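Local coordinates for protein L-lysine 6-monooxygenase (Pseudomonas syringae pv. tomato, PDB 5CQF) that probably hydroxylates the side-chain amine of L-lysine, using FAD and NADP(H), in a step of siderophore biosynthesis, at residues Arg206-Gly211 and His233-Cys238; Thr136-Val141 and Val150-Pro155; Phe87-Tyr92 and Arg111-Asp116. One frame throughout, in Å; residues are numbered along the deposited sequence.

Contact 1 (Arg206-Gly211 and His233-Cys238); sequences RWLVLG and HSVHRC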
loop_
_atom_site.group_PDB
_atom_site.type_symbol
_atom_site.label_atom_id
_atom_site.label_comp_id
_atom_site.label_asym_id
_atom_site.label_seq_id
_atom_site.Cartn_x
_atom_site.Cartn_y
_atom_site.Cartn_z
ATOM N N ARG A 206 -13.100 -6.142 32.545
ATOM C CA ARG A 206 -12.607 -7.447 32.120
ATOM C C ARG A 206 -13.620 -8.075 31.193
ATOM O O ARG A 206 -14.759 -8.289 31.572
ATOM C CB ARG A 206 -12.371 -8.325 33.342
ATOM C CG ARG A 206 -11.286 -7.814 34.284
ATOM C CD ARG A 206 -11.239 -8.609 35.596
ATOM N NE ARG A 206 -12.561 -8.587 36.231
ATOM C CZ ARG A 206 -12.971 -9.399 37.205
ATOM N NH1 ARG A 206 -12.162 -10.316 37.723
ATOM N NH2 ARG A 206 -14.210 -9.282 37.661
ATOM N N TRP A 207 -13.213 -8.350 29.961
ATOM C CA TRP A 207 -14.109 -8.878 28.955
ATOM C C TRP A 207 -13.585 -10.182 28.416
ATOM O O TRP A 207 -12.381 -10.381 28.344
ATOM C CB TRP A 207 -14.222 -7.909 27.828
ATOM C CG TRP A 207 -15.068 -6.757 28.136
ATOM C CD1 TRP A 207 -14.697 -5.650 28.807
ATOM C CD2 TRP A 207 -16.436 -6.562 27.752
ATOM N NE1 TRP A 207 -15.741 -4.780 28.900
ATOM C CE2 TRP A 207 -16.828 -5.307 28.256
ATOM C CE3 TRP A 207 -17.362 -7.322 27.029
ATOM C CZ2 TRP A 207 -18.117 -4.768 28.052
ATOM C CZ3 TRP A 207 -18.646 -6.788 26.811
ATOM C CH2 TRP A 207 -19.007 -5.521 27.330
ATOM N N LEU A 208 -14.491 -11.075 28.063
ATOM C CA LEU A 208 -14.154 -12.261 27.296
ATOM C C LEU A 208 -14.891 -12.170 26.003
ATOM O O LEU A 208 -16.072 -11.885 26.006
ATOM C CB LEU A 208 -14.583 -13.515 28.038
ATOM C CG LEU A 208 -14.084 -14.793 27.373
ATOM C CD1 LEU A 208 -13.833 -15.853 28.416
ATOM C CD2 LEU A 208 -15.039 -15.348 26.326
ATOM N N VAL A 209 -14.194 -12.360 24.896
ATOM C CA VAL A 209 -14.819 -12.352 23.581
ATOM C C VAL A 209 -14.539 -13.693 22.892
ATOM O O VAL A 209 -13.388 -14.045 22.636
ATOM C CB VAL A 209 -14.285 -11.194 22.713
ATOM C CG1 VAL A 209 -14.926 -11.183 21.352
ATOM C CG2 VAL A 209 -14.538 -9.854 23.383
ATOM N N LEU A 210 -15.600 -14.441 22.622
ATOM C CA LEU A 210 -15.495 -15.770 22.034
ATOM C C LEU A 210 -15.651 -15.663 20.527
ATOM O O LEU A 210 -16.612 -15.060 20.040
ATOM C CB LEU A 210 -16.609 -16.635 22.600
ATOM C CG LEU A 210 -16.762 -18.089 22.138
ATOM C CD1 LEU A 210 -15.605 -18.943 22.631
ATOM C CD2 LEU A 210 -18.076 -18.653 22.655
ATOM N N GLY A 211 -14.704 -16.212 19.783
ATOM C CA GLY A 211 -14.867 -16.310 18.329
ATOM C C GLY A 211 -13.706 -15.770 17.542
ATOM O O GLY A 211 -12.887 -15.007 18.072
ATOM N N HIS A 233 -10.103 -10.952 26.910
ATOM C CA HIS A 233 -9.667 -12.334 26.715
ATOM C C HIS A 233 -10.390 -12.914 25.518
ATOM O O HIS A 233 -11.608 -13.036 25.523
ATOM C CB HIS A 233 -9.968 -13.147 27.964
ATOM C CG HIS A 233 -9.364 -12.553 29.196
ATOM N ND1 HIS A 233 -8.126 -12.925 29.668
ATOM C CD2 HIS A 233 -9.796 -11.565 30.008
ATOM C CE1 HIS A 233 -7.835 -12.214 30.740
ATOM N NE2 HIS A 233 -8.832 -11.373 30.961
ATOM N N SER A 234 -9.606 -13.267 24.507
ATOM C CA SER A 234 -10.072 -13.606 23.202
ATOM C C SER A 234 -9.817 -15.074 23.011
ATOM O O SER A 234 -8.665 -15.507 22.922
ATOM C CB SER A 234 -9.298 -12.766 22.165
ATOM O OG SER A 234 -9.638 -13.095 20.832
ATOM N N VAL A 235 -10.908 -15.840 22.952
ATOM C CA VAL A 235 -10.875 -17.304 22.914
ATOM C C VAL A 235 -11.236 -17.807 21.535
ATOM O O VAL A 235 -12.249 -17.390 20.967
ATOM C CB VAL A 235 -11.858 -17.904 23.921
ATOM C CG1 VAL A 235 -11.907 -19.405 23.785
ATOM C CG2 VAL A 235 -11.457 -17.537 25.354
ATOM N N HIS A 236 -10.400 -18.706 21.010
ATOM C CA HIS A 236 -10.533 -19.232 19.648
ATOM C C HIS A 236 -10.587 -20.751 19.649
ATOM O O HIS A 236 -9.787 -21.401 20.337
ATOM C CB HIS A 236 -9.338 -18.791 18.829
ATOM C CG HIS A 236 -9.173 -17.307 18.794
ATOM N ND1 HIS A 236 -9.858 -16.505 17.910
ATOM C CD2 HIS A 236 -8.434 -16.474 19.563
ATOM C CE1 HIS A 236 -9.534 -15.242 18.122
ATOM N NE2 HIS A 236 -8.681 -15.198 19.129
ATOM N N ARG A 237 -11.511 -21.310 18.879
ATOM C CA ARG A 237 -11.629 -22.765 18.749
ATOM C C ARG A 237 -10.393 -23.344 18.069
ATOM O O ARG A 237 -10.002 -24.466 18.346
ATOM C CB ARG A 237 -12.871 -23.160 17.944
ATOM C CG ARG A 237 -13.151 -24.669 17.905
ATOM C CD ARG A 237 -14.486 -24.966 17.207
ATOM N NE ARG A 237 -14.475 -24.438 15.832
ATOM C CZ ARG A 237 -14.177 -25.137 14.725
ATOM N NH1 ARG A 237 -13.894 -26.448 14.763
ATOM N NH2 ARG A 237 -14.179 -24.512 13.555
ATOM N N CYS A 238 -9.803 -22.571 17.170
ATOM C CA CYS A 238 -8.615 -22.988 16.455
ATOM C C CYS A 238 -7.498 -21.961 16.734
ATOM O O CYS A 238 -7.333 -21.543 17.880
ATOM C CB CYS A 238 -8.956 -23.180 14.954
ATOM S SG CYS A 238 -10.093 -24.576 14.592
HETATM O O HOH W 1 -12.081 -13.285 20.325
#

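Contact 2 (Thr136-Val141 and Val150-Pro155); sequences TEIDPV and VRVRTP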
loop_
_atom_site.group_PDB
_atom_site.type_symbol
_atom_site.label_atom_id
_atom_site.label_comp_id
_atom_site.label_asym_id
_atom_site.label_seq_id
_atom_site.Cartn_x
_atom_site.Cartn_y
_atom_site.Cartn_z
ATOM N N THR A 136 -45.390 -12.697 11.753
ATOM C CA THR A 136 -45.501 -13.563 12.902
ATOM C C THR A 136 -45.760 -14.989 12.439
ATOM O O THR A 136 -45.236 -15.942 13.028
ATOM C CB THR A 136 -46.640 -13.103 13.822
ATOM O OG1 THR A 136 -47.875 -13.089 13.093
ATOM C CG2 THR A 136 -46.352 -11.710 14.355
ATOM N N GLU A 137 -46.560 -15.134 11.380
ATOM C CA GLU A 137 -46.839 -16.455 10.803
ATOM C C GLU A 137 -47.166 -16.367 9.307
ATOM O O GLU A 137 -47.553 -15.310 8.812
ATOM C CB GLU A 137 -47.986 -17.140 11.577
ATOM C CG GLU A 137 -48.998 -16.149 12.144
ATOM C CD GLU A 137 -50.174 -16.797 12.842
ATOM O OE1 GLU A 137 -51.314 -16.324 12.628
ATOM O OE2 GLU A 137 -49.954 -17.764 13.604
ATOM N N ILE A 138 -46.974 -17.479 8.601
ATOM C CA ILE A 138 -47.409 -17.628 7.210
ATOM C C ILE A 138 -48.321 -18.866 7.089
ATOM O O ILE A 138 -47.844 -20.001 7.219
ATOM C CB ILE A 138 -46.213 -17.789 6.242
ATOM C CG1 ILE A 138 -45.237 -16.612 6.373
ATOM C CG2 ILE A 138 -46.697 -17.912 4.800
ATOM C CD1 ILE A 138 -44.094 -16.614 5.372
ATOM N N ASP A 139 -49.611 -18.647 6.807
ATOM C CA ASP A 139 -50.618 -19.743 6.767
ATOM C C ASP A 139 -50.907 -20.236 5.345
ATOM O O ASP A 139 -51.016 -19.445 4.414
ATOM C CB ASP A 139 -51.934 -19.302 7.429
ATOM C CG ASP A 139 -51.798 -19.115 8.937
ATOM O OD1 ASP A 139 -51.224 -20.006 9.608
ATOM O OD2 ASP A 139 -52.275 -18.084 9.460
ATOM N N PRO A 140 -51.047 -21.554 5.174
ATOM C CA PRO A 140 -51.392 -22.051 3.839
ATOM C C PRO A 140 -52.836 -21.732 3.454
ATOM O O PRO A 140 -53.648 -21.357 4.305
ATOM C CB PRO A 140 -51.195 -23.568 3.958
ATOM C CG PRO A 140 -51.390 -23.863 5.415
ATOM C CD PRO A 140 -50.903 -22.642 6.161
ATOM N N VAL A 141 -53.122 -21.859 2.161
ATOM C CA VAL A 141 -54.469 -21.736 1.617
ATOM C C VAL A 141 -54.612 -22.892 0.617
ATOM O O VAL A 141 -53.984 -22.875 -0.449
ATOM C CB VAL A 141 -54.677 -20.375 0.912
ATOM C CG1 VAL A 141 -56.104 -20.228 0.390
ATOM C CG2 VAL A 141 -54.327 -19.216 1.844
ATOM N N VAL A 150 -50.662 -18.396 -0.088
ATOM C CA VAL A 150 -50.257 -18.314 1.317
ATOM C C VAL A 150 -50.721 -17.006 1.867
ATOM O O VAL A 150 -50.881 -16.047 1.133
ATOM C CB VAL A 150 -48.723 -18.436 1.550
ATOM C CG1 VAL A 150 -48.236 -19.828 1.192
ATOM C CG2 VAL A 150 -47.933 -17.383 0.786
ATOM N N ARG A 151 -50.931 -16.961 3.167
ATOM C CA ARG A 151 -51.412 -15.754 3.792
ATOM C C ARG A 151 -50.357 -15.365 4.761
ATOM O O ARG A 151 -50.140 -16.041 5.754
ATOM C CB ARG A 151 -52.736 -15.985 4.532
ATOM C CG ARG A 151 -53.938 -16.183 3.620
ATOM C CD ARG A 151 -55.136 -16.776 4.366
ATOM N NE ARG A 151 -56.392 -16.656 3.608
ATOM C CZ ARG A 151 -57.225 -17.665 3.312
ATOM N NH1 ARG A 151 -58.330 -17.409 2.612
ATOM N NH2 ARG A 151 -56.976 -18.922 3.704
ATOM N N VAL A 152 -49.699 -14.260 4.473
ATOM C CA VAL A 152 -48.651 -13.750 5.343
ATOM C C VAL A 152 -49.361 -12.926 6.387
ATOM O O VAL A 152 -50.135 -12.021 6.053
ATOM C CB VAL A 152 -47.643 -12.871 4.575
ATOM C CG1 VAL A 152 -46.530 -12.401 5.505
ATOM C CG2 VAL A 152 -47.075 -13.628 3.385
ATOM N N ARG A 153 -49.110 -13.245 7.647
ATOM C CA ARG A 153 -49.842 -12.626 8.736
ATOM C C ARG A 153 -48.932 -11.684 9.501
ATOM O O ARG A 153 -47.808 -12.041 9.845
ATOM C CB ARG A 153 -50.464 -13.706 9.654
ATOM C CG ARG A 153 -51.951 -13.992 9.396
ATOM C CD ARG A 153 -52.215 -14.803 8.120
ATOM N NE ARG A 153 -53.615 -14.726 7.645
ATOM C CZ ARG A 153 -54.570 -15.646 7.835
ATOM N NH1 ARG A 153 -55.789 -15.439 7.339
ATOM N NH2 ARG A 153 -54.333 -16.778 8.494
ATOM N N THR A 154 -49.418 -10.470 9.737
ATOM C CA THR A 154 -48.688 -9.470 10.509
ATOM C C THR A 154 -49.590 -8.804 11.565
ATOM O O THR A 154 -50.829 -8.941 11.517
ATOM C CB THR A 154 -48.130 -8.382 9.580
ATOM O OG1 THR A 154 -49.203 -7.578 9.068
ATOM C CG2 THR A 154 -47.372 -9.008 8.420
ATOM N N PRO A 155 -48.973 -8.069 12.522
ATOM C CA PRO A 155 -49.772 -7.301 13.487
ATOM C C PRO A 155 -50.679 -6.239 12.847
ATOM O O PRO A 155 -51.678 -5.859 13.447
ATOM C CB PRO A 155 -48.711 -6.642 14.385
ATOM C CG PRO A 155 -47.526 -7.533 14.283
ATOM C CD PRO A 155 -47.540 -8.047 12.870
#

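Contact 3 (Phe87-Tyr92 and Arg111-Asp116); sequences FSFAMY and RHEWSD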
loop_
_atom_site.group_PDB
_atom_site.type_symbol
_atom_site.label_atom_id
_atom_site.label_comp_id
_atom_site.label_asym_id
_atom_site.label_seq_id
_atom_site.Cartn_x
_atom_site.Cartn_y
_atom_site.Cartn_z
ATOM N N PHE A 87 -29.261 3.816 -9.071
ATOM C CA PHE A 87 -28.878 3.528 -7.680
ATOM C C PHE A 87 -27.424 3.094 -7.469
ATOM O O PHE A 87 -27.053 2.657 -6.390
ATOM C CB PHE A 87 -29.834 2.496 -7.131
ATOM C CG PHE A 87 -31.262 2.788 -7.488
ATOM C CD1 PHE A 87 -31.907 3.901 -6.944
ATOM C CD2 PHE A 87 -31.942 1.996 -8.389
ATOM C CE1 PHE A 87 -33.222 4.200 -7.270
ATOM C CE2 PHE A 87 -33.252 2.282 -8.720
ATOM C CZ PHE A 87 -33.893 3.386 -8.163
ATOM N N SER A 88 -26.595 3.278 -8.486
ATOM C CA SER A 88 -25.174 2.969 -8.394
ATOM C C SER A 88 -24.452 3.872 -7.401
ATOM O O SER A 88 -24.906 4.954 -7.103
ATOM C CB SER A 88 -24.536 3.076 -9.775
ATOM O OG SER A 88 -24.443 4.429 -10.181
ATOM N N PHE A 89 -23.329 3.403 -6.874
ATOM C CA PHE A 89 -22.537 4.158 -5.943
ATOM C C PHE A 89 -21.949 5.387 -6.636
ATOM O O PHE A 89 -21.781 6.409 -6.019
ATOM C CB PHE A 89 -21.404 3.280 -5.423
ATOM C CG PHE A 89 -20.693 3.841 -4.224
ATOM C CD1 PHE A 89 -21.224 3.695 -2.970
ATOM C CD2 PHE A 89 -19.520 4.510 -4.355
ATOM C CE1 PHE A 89 -20.601 4.203 -1.867
ATOM C CE2 PHE A 89 -18.857 5.011 -3.248
ATOM C CZ PHE A 89 -19.414 4.850 -1.993
ATOM N N ALA A 90 -21.612 5.277 -7.912
ATOM C CA ALA A 90 -21.180 6.429 -8.684
ATOM C C ALA A 90 -22.255 7.523 -8.719
ATOM O O ALA A 90 -21.947 8.675 -8.496
ATOM C CB ALA A 90 -20.805 6.009 -10.076
HETATM N N MSE A 91 -23.509 7.164 -8.958
HETATM C CA MSE A 91 -24.606 8.119 -8.853
HETATM C C MSE A 91 -24.781 8.656 -7.462
HETATM O O MSE A 91 -25.145 9.810 -7.277
HETATM C CB MSE A 91 -25.943 7.486 -9.201
HETATM C CG MSE A 91 -26.096 7.235 -10.682
HETATM SE SE MSE A 91 -26.444 8.926 -11.666
HETATM C CE MSE A 91 -28.335 9.256 -11.199
ATOM N N TYR A 92 -24.578 7.824 -6.450
ATOM C CA TYR A 92 -24.567 8.317 -5.070
ATOM C C TYR A 92 -23.479 9.345 -4.844
ATOM O O TYR A 92 -23.726 10.378 -4.251
ATOM C CB TYR A 92 -24.392 7.154 -4.081
ATOM C CG TYR A 92 -24.031 7.533 -2.697
ATOM C CD1 TYR A 92 -24.941 8.111 -1.856
ATOM C CD2 TYR A 92 -22.777 7.286 -2.230
ATOM C CE1 TYR A 92 -24.604 8.446 -0.568
ATOM C CE2 TYR A 92 -22.417 7.606 -0.949
ATOM C CZ TYR A 92 -23.335 8.174 -0.116
ATOM O OH TYR A 92 -22.924 8.467 1.165
ATOM N N ARG A 111 -17.461 1.485 6.184
ATOM C CA ARG A 111 -18.739 0.986 6.609
ATOM C C ARG A 111 -19.773 2.102 6.732
ATOM O O ARG A 111 -20.902 1.962 6.294
ATOM C CB ARG A 111 -18.581 0.310 7.959
ATOM C CG ARG A 111 -19.895 -0.165 8.552
ATOM C CD ARG A 111 -19.673 -1.300 9.535
ATOM N NE ARG A 111 -18.936 -2.394 8.900
ATOM C CZ ARG A 111 -18.510 -3.476 9.541
ATOM N NH1 ARG A 111 -18.772 -3.613 10.836
ATOM N NH2 ARG A 111 -17.823 -4.409 8.892
ATOM N N HIS A 112 -19.384 3.197 7.350
ATOM C CA HIS A 112 -20.303 4.320 7.564
ATOM C C HIS A 112 -20.799 4.878 6.211
ATOM O O HIS A 112 -21.986 5.133 6.040
ATOM C CB HIS A 112 -19.607 5.362 8.456
ATOM C CG HIS A 112 -20.310 6.676 8.563
ATOM N ND1 HIS A 112 -21.577 6.813 9.094
ATOM C CD2 HIS A 112 -19.887 7.932 8.275
ATOM C CE1 HIS A 112 -21.921 8.089 9.093
ATOM N NE2 HIS A 112 -20.911 8.790 8.601
ATOM N N GLU A 113 -19.894 4.988 5.236
ATOM C CA GLU A 113 -20.269 5.443 3.913
ATOM C C GLU A 113 -21.211 4.457 3.208
ATOM O O GLU A 113 -22.244 4.865 2.644
ATOM C CB GLU A 113 -19.045 5.800 3.044
ATOM C CG GLU A 113 -19.456 6.556 1.773
ATOM C CD GLU A 113 -18.331 7.252 1.016
ATOM O OE1 GLU A 113 -17.137 6.863 1.116
ATOM O OE2 GLU A 113 -18.636 8.215 0.276
ATOM N N TRP A 114 -20.901 3.170 3.251
ATOM C CA TRP A 114 -21.813 2.173 2.665
ATOM C C TRP A 114 -23.202 2.184 3.309
ATOM O O TRP A 114 -24.201 2.026 2.609
ATOM C CB TRP A 114 -21.234 0.764 2.764
ATOM C CG TRP A 114 -20.142 0.484 1.816
ATOM C CD1 TRP A 114 -18.813 0.317 2.102
ATOM C CD2 TRP A 114 -20.266 0.338 0.420
ATOM N NE1 TRP A 114 -18.109 0.056 0.954
ATOM C CE2 TRP A 114 -18.993 0.061 -0.089
ATOM C CE3 TRP A 114 -21.341 0.407 -0.458
ATOM C CZ2 TRP A 114 -18.772 -0.113 -1.415
ATOM C CZ3 TRP A 114 -21.113 0.245 -1.773
ATOM C CH2 TRP A 114 -19.862 -0.010 -2.247
ATOM N N SER A 115 -23.276 2.385 4.627
ATOM C CA SER A 115 -24.575 2.589 5.308
ATOM C C SER A 115 -25.352 3.756 4.744
ATOM O O SER A 115 -26.540 3.620 4.400
ATOM C CB SER A 115 -24.395 2.860 6.812
ATOM O OG SER A 115 -23.890 1.701 7.435
ATOM N N ASP A 116 -24.691 4.909 4.671
ATOM C CA ASP A 116 -25.303 6.097 4.090
ATOM C C ASP A 116 -25.797 5.845 2.678
ATOM O O ASP A 116 -26.931 6.208 2.325
ATOM C CB ASP A 116 -24.322 7.264 4.080
ATOM C CG ASP A 116 -25.011 8.587 3.781
ATOM O OD1 ASP A 116 -25.793 9.030 4.633
ATOM O OD2 ASP A 116 -24.804 9.180 2.708
#

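Contact 1 (Arg206-Gly211 and His233-Cys238)
Strands 206-210 and 231-235 are neighbours in a parallel sheet, the two outer legs of a right-handed beta-alpha-beta unit whose crossover is helix 214-226; here L208, V209 and L210 pair with H233, S234 and V235. Backbone bonds zip the strands: H233 N gives to W207 O at 2.8 Å, V209 N to H233 O at 2.7 Å, and V235 N to V209 O at 3.1 Å. The last rung, G211 N to V235 O at 3.0 Å, is almost straight, with 175° at the hydrogen. On the face carrying L208, L210 and V235, L210 CG stands anti to the backbone N, and a chi2 of 68° sets CD1 3.9 Å from V235 CG1. H233 sits on this same face. Its ring brings the CD2 edge up to W207 O, while its ND1 bonds Y311 OH and the ring stacks on H309. V209 and S234 occupy the other face, where V209 packs on V220 and L223 of the crossover helix. At the strand ends, one water gives hydrogen bonds to V209 O (2.8 Å) and G211 O (2.9 Å) and takes one from S234 OG. H236 adds a weak NE2 bond to S234 OG, and its ND1 meets S212 OG. At G211's phi of 129° a CB would collide with L210 O; this glycine begins a GxGxxA pattern, consistent with a Rossmann turn, probably for NADP. G211 is thus held to the neighbouring strand by its own N-H and, through the water, by S234 OG.

Contact 2 (Thr136-Val141 and Val150-Pro155)
D139 OD2 receives R153 NH2 at 2.6 Å, a salt bridge laid across the two strands of a beta hairpin, 137-142 and 147-154, in a three-stranded antiparallel sheet. The carboxylate oxygen lies in the guanidinium plane, at its edge, but the nitrogen reaches it on the anti side and the two planes stand 82° apart, so this is a single-point grip and not a two-pronged one. R153 gets there by folding at chi2 (74°), which turns CD back toward D139 instead of letting the chain run straight out. The bent arginine has a second neighbour: R151 CD rests 3.3 Å above one face of its guanidinium. E137 crosses R153 at a slant, its CG 3.8 Å from R153 CB, and its carboxylate, though not in contact with the guanidinium, would probably add to the favourable field around it. Underneath, the backbone ladder alternates hydrogen-bonded and non-hydrogen-bonded pairs. D139 and R151 are a hydrogen-bonded antiparallel pair, D139 N to R151 O at 2.9 Å and R151 N to D139 O at 2.8 Å, and R153 N gives to E137 O. R153 O takes T136 N at 3.1 Å and, weakly, T136 OG1. The opposite face is apolar: I138 packs against V150 and V152, while L364 touches both P140 and V150. Strand 157-161 continues the sheet past V150 and V152, completing the beta-meander that FAD-binding folds of this type insert between two strands of their parallel sheet. Where the first strand runs on, V141 crosses R151 at about a right angle, its CG2 methyl over one face of the guanidinium, 3.3 Å from NH2.

Contact 3 (Phe87-Tyr92 and Arg111-Asp116)
F89 and W114 meet obliquely, their ring planes 39° apart and their centroids 4.7 Å apart. F89 CE1 lies over one face of the indole, offset toward the rim, and the closest pair is F89 CD1 with W114 CZ3 at 3.7 Å. One face of the F89 ring carries Y92 CD2, 3.8 Å above the plane, and the CZ edge faces the carboxylate carbon of E113 at 4.0 Å. From helix 111-125 the Y92 ring is met near its plane, by E113 OE2 beside CE2 and by D116 OD2 beside CE1 and the hydroxyl. Y92 CG, anti to the backbone N (chi1 165°), starts the side chain toward that helix, and OH gives a short 2.5 Å hydrogen bond to the anti lone pair of D116 OD2. R98 NH2 bonds that same phenol oxygen and makes a salt bridge with E113 OE2, which also bonds Y298 OH of the fourth subunit. This positive charge probably eases the placing of two carboxylates around one tyrosine. S88, just before helix 89-96, is its N-cap, and its OG accepts M91 N at 3.1 Å. The whole is a buried helix-helix interface, an aromatic core bordered by polar groups of Y92, D116, E113 and R98, set where the fourth subunit of the tetramer packs against it.

Overall arrangement
Along the chain contact 3 comes first, then contact 2, then contact 1, each closing before the next begins. They are well separated: centres lie about 34 Å apart between contacts 3 and 2, 33 Å between contacts 3 and 1, and 41 Å between contacts 1 and 2, which sit on opposite sides of the chain's centre. Contact 2 belongs to the meander that follows strand 129-130 and precedes strand 163-166 of one five-stranded parallel sheet, probably the FAD-binding one. Contact 1 lies in the second parallel sheet, probably serving NADP. Contact 3 joins helices 89-96 and 111-125 beside other subunits, so the three touch the two probable dinucleotide-binding regions and a contact between subunits.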